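Local coordinates for protein interferon gamma (Paralichthys olivaceus, PDB 6F1E) that acts as a homodimeric cytokine that binds interferon gamma receptor 1, and more weakly its receptor 1-like relative, activating macrophages and neutrophils, at the interface of chains A and B. Coordinates in Å, arbitrary orientation; residue numbers count along the deposited sequence, not the author numbering. Chains: chain A/B, Interferon gamma.

Contact 1: the interface of chains A and B. Residues chain A 121, 124, 131, 134-135, 138-139, 142; chain B 31-32, 51, 54-55, 58.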
# COMPACT_ATOMS: atom_id res chain seq x y z
N LEU A 121 3.29 -4.59 5.77
CA LEU A 121 4.69 -4.30 5.46
C LEU A 121 5.04 -2.86 5.75
O LEU A 121 6.09 -2.57 6.33
CB LEU A 121 4.96 -4.53 3.98
CG LEU A 121 5.00 -5.96 3.50
CD1 LEU A 121 5.17 -5.97 1.98
CD2 LEU A 121 6.15 -6.70 4.14
N ILE A 124 5.65 -2.01 9.60
CA ILE A 124 6.65 -2.72 10.40
C ILE A 124 7.50 -1.72 11.24
O ILE A 124 7.76 -0.58 10.78
CB ILE A 124 7.48 -3.63 9.48
CG1 ILE A 124 6.60 -4.83 9.08
CG2 ILE A 124 8.75 -4.11 10.17
CD1 ILE A 124 7.16 -5.73 7.98
N ILE A 131 13.01 -6.43 15.46
CA ILE A 131 12.40 -6.49 14.12
C ILE A 131 13.49 -6.61 13.06
O ILE A 131 13.40 -7.44 12.18
CB ILE A 131 11.52 -5.26 13.82
CG1 ILE A 131 10.37 -5.13 14.85
CG2 ILE A 131 10.93 -5.31 12.42
CD1 ILE A 131 9.49 -6.35 15.01
N LYS A 134 14.83 -10.30 12.95
CA LYS A 134 13.84 -11.15 12.33
C LYS A 134 13.77 -10.92 10.80
O LYS A 134 13.81 -11.85 10.01
CB LYS A 134 12.48 -10.88 12.94
CG LYS A 134 12.29 -11.40 14.35
CD LYS A 134 10.92 -10.94 14.83
CE LYS A 134 10.60 -11.51 16.20
NZ LYS A 134 9.15 -11.30 16.51
N ALA A 135 13.70 -9.67 10.39
CA ALA A 135 13.68 -9.34 8.97
C ALA A 135 14.96 -9.81 8.30
O ALA A 135 14.93 -10.30 7.18
CB ALA A 135 13.50 -7.85 8.79
N GLU A 138 15.33 -13.43 7.22
CA GLU A 138 14.66 -13.79 5.95
C GLU A 138 15.25 -13.19 4.64
O GLU A 138 14.76 -13.50 3.53
CB GLU A 138 13.16 -13.42 6.02
CG GLU A 138 12.52 -13.92 7.30
CD GLU A 138 11.09 -14.36 7.14
OE1 GLU A 138 10.82 -15.24 6.31
OE2 GLU A 138 10.22 -13.84 7.86
N LEU A 139 16.30 -12.36 4.76
CA LEU A 139 16.76 -11.59 3.60
C LEU A 139 17.16 -12.46 2.38
O LEU A 139 16.76 -12.20 1.22
CB LEU A 139 17.89 -10.64 3.98
CG LEU A 139 18.50 -9.80 2.84
CD1 LEU A 139 17.49 -9.25 1.84
CD2 LEU A 139 19.29 -8.63 3.43
N MET A 142 14.26 -14.13 0.86
CA MET A 142 13.39 -13.10 0.23
C MET A 142 14.03 -12.50 -0.99
O MET A 142 13.35 -12.33 -1.97
CB MET A 142 13.00 -11.97 1.18
CG MET A 142 12.02 -12.36 2.25
SD MET A 142 10.38 -12.77 1.62
CE MET A 142 9.61 -12.90 3.24
N VAL B 31 7.47 -10.98 11.48
CA VAL B 31 7.70 -9.70 10.84
C VAL B 31 6.87 -9.52 9.62
O VAL B 31 6.28 -8.48 9.46
CB VAL B 31 9.17 -9.54 10.42
CG1 VAL B 31 9.39 -8.36 9.47
CG2 VAL B 31 9.99 -9.32 11.66
N PHE B 32 6.88 -10.51 8.73
CA PHE B 32 6.19 -10.41 7.44
C PHE B 32 4.89 -11.18 7.45
O PHE B 32 4.69 -12.05 8.29
CB PHE B 32 7.03 -10.97 6.30
CG PHE B 32 8.31 -10.22 6.05
CD1 PHE B 32 8.27 -8.90 5.59
CD2 PHE B 32 9.55 -10.82 6.23
CE1 PHE B 32 9.43 -8.20 5.32
CE2 PHE B 32 10.71 -10.13 5.96
CZ PHE B 32 10.66 -8.82 5.51
N VAL B 51 8.24 -6.06 -0.42
CA VAL B 51 9.22 -6.59 0.51
C VAL B 51 10.61 -5.89 0.34
O VAL B 51 11.23 -5.52 1.33
CB VAL B 51 9.26 -8.13 0.44
CG1 VAL B 51 10.32 -8.70 1.39
CG2 VAL B 51 7.88 -8.71 0.78
N THR B 54 10.58 -2.48 1.85
CA THR B 54 10.73 -2.61 3.32
C THR B 54 12.19 -2.78 3.71
O THR B 54 12.66 -2.18 4.67
CB THR B 54 9.90 -3.80 3.88
OG1 THR B 54 8.54 -3.66 3.47
CG2 THR B 54 9.96 -3.85 5.39
N TYR B 55 12.91 -3.63 2.98
CA TYR B 55 14.30 -3.89 3.31
C TYR B 55 15.12 -2.62 3.12
O TYR B 55 15.88 -2.29 4.01
CB TYR B 55 14.87 -5.08 2.52
CG TYR B 55 14.58 -6.43 3.16
CD1 TYR B 55 15.09 -6.73 4.43
CD2 TYR B 55 13.85 -7.42 2.51
CE1 TYR B 55 14.85 -7.94 5.03
CE2 TYR B 55 13.63 -8.67 3.10
CZ TYR B 55 14.13 -8.92 4.37
OH TYR B 55 13.95 -10.14 5.01
N LEU B 58 14.50 -0.54 6.06
CA LEU B 58 14.90 -1.24 7.26
C LEU B 58 16.40 -1.10 7.48
O LEU B 58 16.84 -0.75 8.56
CB LEU B 58 14.50 -2.72 7.09
CG LEU B 58 14.15 -3.71 8.20
CD1 LEU B 58 13.66 -3.08 9.48
CD2 LEU B 58 13.09 -4.66 7.64
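B:Val31 and B:Phe32, on a loop of chain B, and B:Tyr55, on helix 41-65, carry this patch of the interferon dimer interface. B:Val31 loses 92 Å² to the partner and divides its branches: CG1, anti to the backbone N (chi1 167°), lies 3.8 Å from A:Ile124 CD1, while CG2 presses against A:Lys134 CB, which is tight at 3.2 Å. The B:Phe32 ring is met at its edge, in plane, by A:Leu121 CD2, 3.4 Å from B:Phe32 CD1. Tip to tip come A:Met142 CE, 3.7 Å from B:Phe32 CD2, and the A:Glu138 carboxylate, its plane turned 65° from the ring. B:Val31 CG1 of the same chain covers one ring face, so the valine may also steady the ring. A:Leu139 CD1 sits 4.0 Å above the centre of the B:Tyr55 ring, whose phenol end points at the A:Ala135 carbonyl; that oxygen pair is modelled too close to measure a bond. One helical turn on from B:Tyr55, B:Leu58 CD2 packs closely, at 3.4 Å, on A:Ala135 CB. In the fold, helix 41-65 of chain B and its preceding loop meet the end of A helix 109-122, the following loop, and A helices 129-137 and 139-149.

Contact 2: the interface of chains A and B. Residues chain A 18, 58, 61-62, 65; chain B 126-127, 132, 135.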
# COMPACT_ATOMS: atom_id res chain seq x y z
N TYR A 18 -21.62 19.62 3.71
CA TYR A 18 -20.16 19.57 3.47
C TYR A 18 -19.85 20.51 2.33
O TYR A 18 -19.57 20.10 1.20
CB TYR A 18 -19.73 18.13 3.18
CG TYR A 18 -19.71 17.27 4.41
CD1 TYR A 18 -18.74 17.47 5.39
CD2 TYR A 18 -20.68 16.28 4.64
CE1 TYR A 18 -18.70 16.70 6.55
CE2 TYR A 18 -20.64 15.50 5.80
CZ TYR A 18 -19.64 15.72 6.75
OH TYR A 18 -19.55 14.99 7.91
N LEU A 58 -12.58 7.29 5.70
CA LEU A 58 -13.01 8.67 5.66
C LEU A 58 -14.34 8.80 6.33
O LEU A 58 -14.53 9.62 7.24
CB LEU A 58 -13.21 9.16 4.21
CG LEU A 58 -12.16 10.02 3.51
CD1 LEU A 58 -12.67 10.41 2.14
CD2 LEU A 58 -11.86 11.26 4.33
N GLN A 61 -14.59 8.58 10.00
CA GLN A 61 -14.26 9.86 10.67
C GLN A 61 -15.36 10.92 10.50
O GLN A 61 -15.72 11.61 11.44
CB GLN A 61 -12.92 10.44 10.17
CG GLN A 61 -11.71 9.57 10.45
CD GLN A 61 -11.56 9.24 11.92
OE1 GLN A 61 -11.63 8.07 12.32
NE2 GLN A 61 -11.40 10.30 12.73
N MET A 62 -15.94 11.01 9.33
CA MET A 62 -17.01 11.94 9.14
C MET A 62 -18.17 11.62 10.08
O MET A 62 -18.87 12.52 10.51
CB MET A 62 -17.47 11.93 7.67
CG MET A 62 -16.44 12.52 6.71
SD MET A 62 -16.81 12.24 4.97
CE MET A 62 -18.06 13.46 4.59
N GLN A 65 -16.75 12.82 13.75
CA GLN A 65 -16.79 14.30 13.84
C GLN A 65 -18.19 14.91 13.80
O GLN A 65 -18.35 16.13 13.84
CB GLN A 65 -15.89 14.94 12.76
CG GLN A 65 -14.41 14.86 13.13
CD GLN A 65 -13.47 14.78 11.93
OE1 GLN A 65 -13.42 15.68 11.09
NE2 GLN A 65 -12.70 13.69 11.87
N MET B 126 -7.71 12.47 6.67
CA MET B 126 -9.06 12.05 7.13
C MET B 126 -9.90 13.11 7.90
O MET B 126 -11.11 13.12 7.76
CB MET B 126 -8.95 10.82 8.06
CG MET B 126 -8.32 9.54 7.50
SD MET B 126 -9.01 8.99 5.94
CE MET B 126 -7.81 7.71 5.50
N ASN B 127 -9.26 13.94 8.71
CA ASN B 127 -9.94 14.90 9.61
C ASN B 127 -10.24 16.27 8.98
O ASN B 127 -11.01 17.06 9.54
CB ASN B 127 -9.09 15.13 10.86
CG ASN B 127 -8.92 13.87 11.69
OD1 ASN B 127 -9.31 12.76 11.29
ND2 ASN B 127 -8.34 14.04 12.89
N GLN B 132 -12.57 16.04 3.12
CA GLN B 132 -13.82 15.29 3.29
C GLN B 132 -14.82 15.65 2.20
O GLN B 132 -15.46 14.76 1.62
CB GLN B 132 -14.45 15.54 4.66
CG GLN B 132 -13.78 14.75 5.77
CD GLN B 132 -14.16 15.22 7.16
OE1 GLN B 132 -15.05 16.06 7.34
NE2 GLN B 132 -13.48 14.66 8.15
N ALA B 135 -13.33 14.58 -1.42
CA ALA B 135 -13.61 13.14 -1.50
C ALA B 135 -15.08 12.84 -1.78
O ALA B 135 -15.43 12.06 -2.71
CB ALA B 135 -13.19 12.48 -0.21
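B:Gln132, near the start of chain B helix 129-150, hides 82 Å² of its surface at this mixed polar and apolar patch of the dimer interface. Its chain leaves CB with CG anti to the carbonyl carbon (chi1 -78°) and then runs extended (chi2 166°), bringing it tip to tip with A:Met62. B:Gln132 CB lies 4.1 Å from A:Met62 SD; B:Gln132 CG and CD both lean on A:Met62 CG, the CD contact being 3.6 Å. At the tip, the amide oxygen B:Gln132 OE1 stands 3.8 Å from A:Tyr18 CE1, with amide and ring planes nearly perpendicular. The amide nitrogen does the binding. B:Gln132 NE2 donates to A:Gln65 OE1 at 3.1 Å, nearly straight at the hydrogen (160°), although it approaches from above the acceptor's carbonyl plane. B:Gln132 NE2 also donates to its own chain's B:Met126 O at 2.9 Å, in the carbonyl plane and on a lone pair. Both acceptors lie close to the B:Gln132 amide plane, so the two bonds fix the rotation of that amide. A:Met62 CE, 3.4 Å above the A:Tyr18 ring plane and offset toward its rim, packs the methionine against the same tyrosine. A:Gln61 crosses B:Met126 at about a right angle, A:Gln61 CG lying 3.9 Å from B:Met126 CB. The patch joins the C-terminal end of A helix 41-64 to the loop preceding B helix 129-150 and that helix's first turns.

Contact 3: the interface of chains A and B. Residues chain A 42-43, 46, 114-115, 118; chain B 42-43, 46-47, 114-115, 118.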
# COMPACT_ATOMS: atom_id res chain seq x y z
N GLU A 42 -5.59 -5.99 -13.27
CA GLU A 42 -5.14 -6.32 -11.94
C GLU A 42 -4.76 -5.00 -11.23
O GLU A 42 -5.12 -4.78 -10.07
CB GLU A 42 -3.99 -7.36 -12.04
CG GLU A 42 -3.36 -7.85 -10.72
CD GLU A 42 -4.28 -8.64 -9.79
OE1 GLU A 42 -5.21 -9.31 -10.28
OE2 GLU A 42 -4.05 -8.59 -8.54
N THR A 43 -4.08 -4.10 -11.93
CA THR A 43 -3.64 -2.83 -11.32
C THR A 43 -4.85 -1.94 -10.95
O THR A 43 -4.88 -1.34 -9.87
CB THR A 43 -2.76 -2.04 -12.31
OG1 THR A 43 -1.93 -2.93 -13.04
CG2 THR A 43 -1.88 -1.06 -11.61
N LEU A 46 -6.82 -3.21 -8.03
CA LEU A 46 -6.09 -3.11 -6.78
C LEU A 46 -6.14 -1.67 -6.27
O LEU A 46 -6.40 -1.40 -5.07
CB LEU A 46 -4.65 -3.58 -6.99
CG LEU A 46 -3.78 -3.72 -5.74
CD1 LEU A 46 -4.51 -4.14 -4.47
CD2 LEU A 46 -2.72 -4.74 -6.06
N LEU A 114 -4.54 -8.66 -0.36
CA LEU A 114 -3.24 -8.15 -0.81
C LEU A 114 -2.95 -6.84 -0.14
O LEU A 114 -1.93 -6.70 0.52
CB LEU A 114 -3.16 -7.97 -2.34
CG LEU A 114 -1.83 -7.48 -2.94
CD1 LEU A 114 -0.58 -8.07 -2.32
CD2 LEU A 114 -1.78 -7.76 -4.44
N LEU A 115 -3.87 -5.90 -0.27
CA LEU A 115 -3.72 -4.62 0.39
C LEU A 115 -3.42 -4.76 1.87
O LEU A 115 -2.60 -3.99 2.37
CB LEU A 115 -4.94 -3.71 0.17
CG LEU A 115 -5.14 -3.14 -1.26
CD1 LEU A 115 -6.39 -2.29 -1.31
CD2 LEU A 115 -3.96 -2.32 -1.79
N LEU A 118 0.22 -5.45 2.04
CA LEU A 118 1.00 -4.25 1.76
C LEU A 118 0.91 -3.27 2.90
O LEU A 118 1.89 -2.64 3.22
CB LEU A 118 0.60 -3.57 0.46
CG LEU A 118 0.73 -4.50 -0.75
CD1 LEU A 118 0.36 -3.80 -2.06
CD2 LEU A 118 2.14 -5.07 -0.82
N GLU B 42 1.44 -11.46 -11.05
CA GLU B 42 1.42 -10.03 -10.76
C GLU B 42 1.20 -9.78 -9.25
O GLU B 42 1.75 -8.83 -8.67
CB GLU B 42 0.35 -9.29 -11.59
CG GLU B 42 0.79 -7.97 -12.24
CD GLU B 42 1.38 -6.91 -11.29
OE1 GLU B 42 0.75 -5.85 -11.07
OE2 GLU B 42 2.52 -7.08 -10.79
N THR B 43 0.40 -10.61 -8.62
CA THR B 43 0.17 -10.49 -7.18
C THR B 43 1.50 -10.73 -6.41
O THR B 43 1.84 -9.94 -5.52
CB THR B 43 -1.00 -11.41 -6.75
OG1 THR B 43 -2.23 -10.86 -7.26
CG2 THR B 43 -1.14 -11.60 -5.21
N LEU B 46 4.28 -7.79 -6.96
CA LEU B 46 3.93 -6.62 -6.21
C LEU B 46 4.22 -6.77 -4.72
O LEU B 46 4.78 -5.88 -4.07
CB LEU B 46 2.43 -6.35 -6.42
CG LEU B 46 1.89 -4.98 -6.10
CD1 LEU B 46 2.63 -3.86 -6.84
CD2 LEU B 46 0.44 -4.99 -6.50
N PHE B 47 3.85 -7.92 -4.18
CA PHE B 47 4.12 -8.20 -2.79
C PHE B 47 5.62 -8.11 -2.60
O PHE B 47 6.09 -7.39 -1.73
CB PHE B 47 3.57 -9.56 -2.39
CG PHE B 47 3.81 -9.91 -0.96
CD1 PHE B 47 3.02 -9.41 0.04
CD2 PHE B 47 4.82 -10.77 -0.63
CE1 PHE B 47 3.23 -9.74 1.36
CE2 PHE B 47 5.06 -11.11 0.69
CZ PHE B 47 4.26 -10.60 1.69
N LEU B 114 3.02 1.69 -8.51
CA LEU B 114 1.72 1.33 -7.90
C LEU B 114 1.74 1.39 -6.36
O LEU B 114 0.80 1.87 -5.73
CB LEU B 114 1.32 -0.07 -8.34
CG LEU B 114 -0.08 -0.50 -7.94
CD1 LEU B 114 -1.11 0.52 -8.39
CD2 LEU B 114 -0.40 -1.88 -8.52
N LEU B 115 2.82 0.90 -5.77
CA LEU B 115 2.99 0.91 -4.33
C LEU B 115 2.97 2.32 -3.79
O LEU B 115 2.41 2.55 -2.70
CB LEU B 115 4.28 0.19 -3.94
CG LEU B 115 4.16 -1.33 -4.09
CD1 LEU B 115 5.50 -2.01 -4.31
CD2 LEU B 115 3.49 -1.90 -2.86
N LEU B 118 -0.44 3.49 -3.70
CA LEU B 118 -1.10 2.90 -2.57
C LEU B 118 -0.67 3.60 -1.29
O LEU B 118 -1.49 3.79 -0.39
CB LEU B 118 -0.94 1.37 -2.56
CG LEU B 118 -1.68 0.73 -3.76
CD1 LEU B 118 -1.24 -0.68 -4.12
CD2 LEU B 118 -3.19 0.78 -3.52
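Interleaved helices are the hallmark of the type II interferon dimer, and here A:Leu118, A:Leu114 and B:Thr43 bury much of the surface at its leucine-rich centre. A:Leu118, with 56 Å² hidden, has CG anti to the carbonyl carbon (chi1 -58°) and extends beyond it, which spreads both methyls toward chain B. CD1 reaches B:Leu115 CD2 at 3.8 Å and its own counterpart, B:Leu118 CD1, at 4.1 Å; the A:Leu118 and B:Leu115 side chains cross at about a right angle. The reciprocal crossing is slightly closer, A:Leu115 CD2 lying 3.6 Å from B:Leu118 CD2. A:Leu114 buries 46 Å² and adopts a different first torsion, CG anti to the backbone N (chi1 -178°). It slides past B:Thr43 in the opposite direction, A:Leu114 CD2 lying 4.0 Å from B:Thr43 CG2, and crosses B:Leu46 at about a right angle. In the twin pair, A:Thr43 CG2 approaches B:Leu114 CD2 to 3.5 Å, so the two copies are not exactly alike. B:Thr43 turns its hydroxyl the other way from its methyl: OG1, beside the backbone N (chi1 -71°), forms a hydrogen bond with the carboxylate OE2 of A:Glu42 at 3.2 Å. The A:Leu46 and B:Leu46 side chains point at each other tip to tip. Where helices 41-64 and 41-65 begin, the carboxylate oxygens A:Glu42 OE2 and OE1 of the poorly ordered B:Glu42 stay 6.1 Å apart and may repel mildly if both groups are charged.

Contact 3 lies centrally, its C-alpha centre about 17 Å from that of contact 1 and 26 Å from that of contact 2, while contacts 1 and 2 are about 33 Å apart. The helix starting at residue 41 serves all three: its first turns in contact 3, its middle and later turns in contact 1, its end in contact 2. Contacts 1 and 3 also share helix 109-122 of chain A. Leu58 and Ala135 recur in contacts 1 and 2 with the chains exchanged, so these are overlapping parts of the two-fold-related ends flanking a central leucine core, consistent with the intertwined homodimer.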